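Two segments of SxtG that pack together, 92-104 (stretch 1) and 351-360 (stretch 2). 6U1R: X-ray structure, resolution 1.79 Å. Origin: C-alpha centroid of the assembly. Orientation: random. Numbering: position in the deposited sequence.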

# COMPACT_ATOMS: atom_id res chain seq x y z
N GLU A 92 -17.18 -15.79 24.04
CA GLU A 92 -16.02 -15.42 24.84
C GLU A 92 -15.49 -14.05 24.43
O GLU A 92 -15.04 -13.26 25.27
CB GLU A 92 -14.93 -16.50 24.74
CG GLU A 92 -15.38 -17.84 25.33
CD GLU A 92 -14.25 -18.83 25.52
OE1 GLU A 92 -13.29 -18.82 24.72
OE2 GLU A 92 -14.34 -19.64 26.47
N LEU A 93 -15.56 -13.75 23.14
CA LEU A 93 -15.24 -12.41 22.66
C LEU A 93 -16.08 -11.35 23.37
O LEU A 93 -15.56 -10.31 23.79
CB LEU A 93 -15.45 -12.36 21.15
CG LEU A 93 -15.03 -11.08 20.44
CD1 LEU A 93 -13.56 -10.78 20.59
CD2 LEU A 93 -15.38 -11.20 18.96
N ASN A 94 -17.38 -11.60 23.53
CA ASN A 94 -18.23 -10.63 24.20
C ASN A 94 -17.81 -10.41 25.65
O ASN A 94 -17.84 -9.28 26.14
CB ASN A 94 -19.69 -11.09 24.12
CG ASN A 94 -20.29 -10.80 22.76
OD1 ASN A 94 -19.83 -9.91 22.06
ND2 ASN A 94 -21.34 -11.54 22.38
N GLU A 95 -17.41 -11.47 26.35
CA GLU A 95 -16.96 -11.30 27.73
C GLU A 95 -15.63 -10.53 27.78
O GLU A 95 -15.44 -9.69 28.66
CB GLU A 95 -16.82 -12.66 28.41
CG GLU A 95 -16.38 -12.56 29.88
CD GLU A 95 -17.22 -11.56 30.69
OE1 GLU A 95 -18.47 -11.58 30.57
OE2 GLU A 95 -16.63 -10.74 31.44
N PHE A 96 -14.71 -10.83 26.86
CA PHE A 96 -13.47 -10.07 26.75
C PHE A 96 -13.75 -8.59 26.55
O PHE A 96 -13.17 -7.73 27.22
CB PHE A 96 -12.65 -10.67 25.59
CG PHE A 96 -11.41 -9.90 25.22
CD1 PHE A 96 -10.52 -9.48 26.18
CD2 PHE A 96 -11.09 -9.68 23.88
CE1 PHE A 96 -9.36 -8.80 25.83
CE2 PHE A 96 -9.93 -9.01 23.52
CZ PHE A 96 -9.05 -8.57 24.50
N ILE A 97 -14.68 -8.26 25.65
CA ILE A 97 -15.04 -6.86 25.43
C ILE A 97 -15.66 -6.26 26.70
O ILE A 97 -15.35 -5.11 27.07
CB ILE A 97 -15.99 -6.76 24.22
CG1 ILE A 97 -15.21 -7.04 22.93
CG2 ILE A 97 -16.65 -5.39 24.17
CD1 ILE A 97 -16.08 -7.34 21.71
N HIS A 98 -16.51 -7.02 27.40
CA HIS A 98 -17.10 -6.52 28.65
C HIS A 98 -16.00 -6.16 29.66
O HIS A 98 -16.09 -5.13 30.34
CB HIS A 98 -18.05 -7.55 29.26
CG HIS A 98 -19.45 -7.52 28.71
ND1 HIS A 98 -20.11 -6.36 28.37
CD2 HIS A 98 -20.33 -8.53 28.49
CE1 HIS A 98 -21.33 -6.65 27.94
NE2 HIS A 98 -21.49 -7.96 28.00
N ILE A 99 -14.97 -7.00 29.78
CA ILE A 99 -13.84 -6.68 30.66
C ILE A 99 -13.16 -5.39 30.22
O ILE A 99 -12.88 -4.50 31.05
CB ILE A 99 -12.84 -7.86 30.69
CG1 ILE A 99 -13.51 -9.08 31.35
CG2 ILE A 99 -11.57 -7.44 31.44
CD1 ILE A 99 -12.66 -10.35 31.38
N LEU A 100 -12.83 -5.28 28.94
CA LEU A 100 -12.18 -4.06 28.44
C LEU A 100 -12.98 -2.82 28.78
O LEU A 100 -12.43 -1.80 29.23
CB LEU A 100 -11.97 -4.16 26.93
CG LEU A 100 -10.92 -5.17 26.43
CD1 LEU A 100 -10.99 -5.26 24.90
CD2 LEU A 100 -9.53 -4.78 26.87
N GLU A 101 -14.29 -2.86 28.54
CA GLU A 101 -15.14 -1.70 28.81
C GLU A 101 -15.23 -1.41 30.31
O GLU A 101 -15.21 -0.24 30.71
CB GLU A 101 -16.52 -1.94 28.20
CG GLU A 101 -16.47 -2.01 26.66
CD GLU A 101 -17.79 -2.42 26.01
OE1 GLU A 101 -18.60 -3.15 26.63
OE2 GLU A 101 -18.01 -2.03 24.84
N ALA A 102 -15.35 -2.44 31.13
CA ALA A 102 -15.39 -2.22 32.58
C ALA A 102 -14.09 -1.60 33.07
O ALA A 102 -14.09 -0.83 34.04
CB ALA A 102 -15.67 -3.53 33.29
N GLU A 103 -12.98 -1.94 32.42
CA GLU A 103 -11.69 -1.36 32.77
C GLU A 103 -11.46 0.02 32.12
O GLU A 103 -10.33 0.53 32.20
CB GLU A 103 -10.58 -2.33 32.39
CG GLU A 103 -10.62 -3.64 33.16
CD GLU A 103 -10.37 -3.46 34.65
OE1 GLU A 103 -9.63 -2.52 35.02
OE2 GLU A 103 -10.93 -4.25 35.44
N GLY A 104 -12.47 0.64 31.50
CA GLY A 104 -12.35 1.99 31.01
C GLY A 104 -11.85 2.15 29.59
O GLY A 104 -11.51 3.28 29.20
N PRO A 351 -3.05 -9.50 37.11
CA PRO A 351 -3.76 -10.22 36.05
C PRO A 351 -5.26 -10.05 36.15
O PRO A 351 -5.84 -10.04 37.24
CB PRO A 351 -3.34 -11.68 36.27
CG PRO A 351 -2.18 -11.63 37.17
CD PRO A 351 -2.31 -10.40 38.00
N ILE A 352 -5.89 -9.90 34.99
CA ILE A 352 -7.34 -9.92 34.86
C ILE A 352 -7.66 -11.11 33.97
O ILE A 352 -7.23 -11.15 32.81
CB ILE A 352 -7.88 -8.61 34.27
CG1 ILE A 352 -7.46 -7.43 35.16
CG2 ILE A 352 -9.39 -8.69 34.13
CD1 ILE A 352 -7.53 -6.09 34.49
N VAL A 353 -8.33 -12.10 34.53
CA VAL A 353 -8.48 -13.40 33.89
C VAL A 353 -9.70 -13.39 32.99
O VAL A 353 -10.72 -12.78 33.31
CB VAL A 353 -8.56 -14.51 34.95
CG1 VAL A 353 -8.89 -15.81 34.31
CG2 VAL A 353 -7.22 -14.62 35.70
N CYS A 354 -9.60 -14.10 31.86
CA CYS A 354 -10.69 -14.20 30.89
C CYS A 354 -10.63 -15.55 30.18
O CYS A 354 -9.55 -15.96 29.75
CB CYS A 354 -10.60 -13.05 29.87
SG CYS A 354 -11.99 -12.96 28.68
N SER A 355 -11.78 -16.23 30.04
CA SER A 355 -11.85 -17.45 29.23
C SER A 355 -11.84 -17.09 27.75
O SER A 355 -12.61 -16.23 27.31
CB SER A 355 -13.11 -18.26 29.55
OG SER A 355 -13.13 -18.67 30.91
N PHE A 356 -10.96 -17.74 26.99
CA PHE A 356 -10.71 -17.31 25.61
C PHE A 356 -10.14 -18.41 24.73
O PHE A 356 -9.76 -18.14 23.59
CB PHE A 356 -9.78 -16.09 25.61
CG PHE A 356 -10.03 -15.12 24.48
CD1 PHE A 356 -11.26 -14.52 24.31
CD2 PHE A 356 -9.02 -14.79 23.58
CE1 PHE A 356 -11.50 -13.61 23.29
CE2 PHE A 356 -9.24 -13.88 22.55
CZ PHE A 356 -10.50 -13.29 22.41
N GLU A 357 -10.08 -19.67 25.21
CA GLU A 357 -9.54 -20.74 24.36
C GLU A 357 -10.39 -21.00 23.12
O GLU A 357 -9.86 -21.57 22.15
CB GLU A 357 -9.39 -22.04 25.13
CG GLU A 357 -8.33 -21.97 26.19
CD GLU A 357 -7.86 -23.34 26.64
OE1 GLU A 357 -8.67 -24.30 26.61
OE2 GLU A 357 -6.66 -23.44 27.00
N SER A 358 -11.67 -20.60 23.12
CA SER A 358 -12.51 -20.76 21.93
C SER A 358 -12.06 -19.86 20.79
O SER A 358 -12.48 -20.07 19.65
CB SER A 358 -13.98 -20.45 22.23
OG SER A 358 -14.52 -21.43 23.10
N TYR A 359 -11.25 -18.85 21.08
CA TYR A 359 -10.69 -17.99 20.05
C TYR A 359 -9.47 -18.61 19.38
O TYR A 359 -9.17 -18.27 18.23
CB TYR A 359 -10.32 -16.64 20.66
CG TYR A 359 -10.52 -15.46 19.74
CD1 TYR A 359 -11.77 -14.85 19.62
CD2 TYR A 359 -9.45 -14.92 19.02
CE1 TYR A 359 -11.96 -13.75 18.79
CE2 TYR A 359 -9.64 -13.82 18.18
CZ TYR A 359 -10.89 -13.24 18.06
OH TYR A 359 -11.08 -12.15 17.25
N TYR A 360 -8.78 -19.53 20.05
CA TYR A 360 -7.52 -20.05 19.52
C TYR A 360 -7.64 -20.67 18.13
O TYR A 360 -6.67 -20.54 17.35
CB TYR A 360 -6.93 -21.09 20.49
CG TYR A 360 -6.48 -20.57 21.85
CD1 TYR A 360 -6.52 -19.22 22.19
CD2 TYR A 360 -6.00 -21.46 22.80
CE1 TYR A 360 -6.10 -18.79 23.44
CE2 TYR A 360 -5.58 -21.04 24.03
CZ TYR A 360 -5.62 -19.71 24.35
OH TYR A 360 -5.21 -19.28 25.57
O HOH W 1 -12.15 -21.20 26.79

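A single carboxylate, that of Glu-92, supplies all the polar bonding between these two segments, which lie some 250 residues apart in the chain. Its side chain reaches over the turn that follows the strand, where OE1 of Glu-92 accepts a hydrogen bond from the backbone amide of Ser-358 (OE1 to N, 2.9 Å). Glu-92 OE1 also sits 3.1 Å from CA of Phe-356, so it is held close against the backbone of the turn. The other oxygen works through solvent: water 1 donates to Glu-92 OE2 (2.7 Å from the water oxygen) and accepts a weak hydrogen bond from Glu-357 N (3.0 Å). Two successive amides of the turn are thus tied, one directly and one through water, to one acidic group.

Beyond this anchor the contact is mainly apolar. Helix 92-102 runs nearly antiparallel to strand 351-354, at 154° between their directions and 9.5 Å between their axes at closest approach, so successive turns of the helix meet residues progressively earlier in stretch 2. Leu-93 extends CD1 to within 3.8 Å of CE1 of Tyr-359. CA of Leu-93 lies at the edge of the Phe-356 ring, 4.0 Å from CE1 of Phe-356. Phe-96 meets that ring obliquely, with centroids 5.2 Å apart and planes inclined at 57°, while CB of Phe-96 also packs 3.9 Å from SG of Cys-354. SG of buried Cys-354 also lies against the helix backbone, 3.8 Å from CA of Phe-96.

One turn further on, Ile-99 spans two inward-facing strand residues, placing CD1 3.7 Å from CB of Cys-354 and CG2 3.7 Å from CG2 of Ile-352. Val-353, between them, points its CA-to-CB bond away, as expected from strand alternation. Just past the helix, Glu-103 closes the contact at its edge, its carboxylate carbon CD lying 3.9 Å from the methyl CD1 of Ile-352, a plain van der Waals approach, while OE1 is hydrogen-bonded elsewhere in the structure.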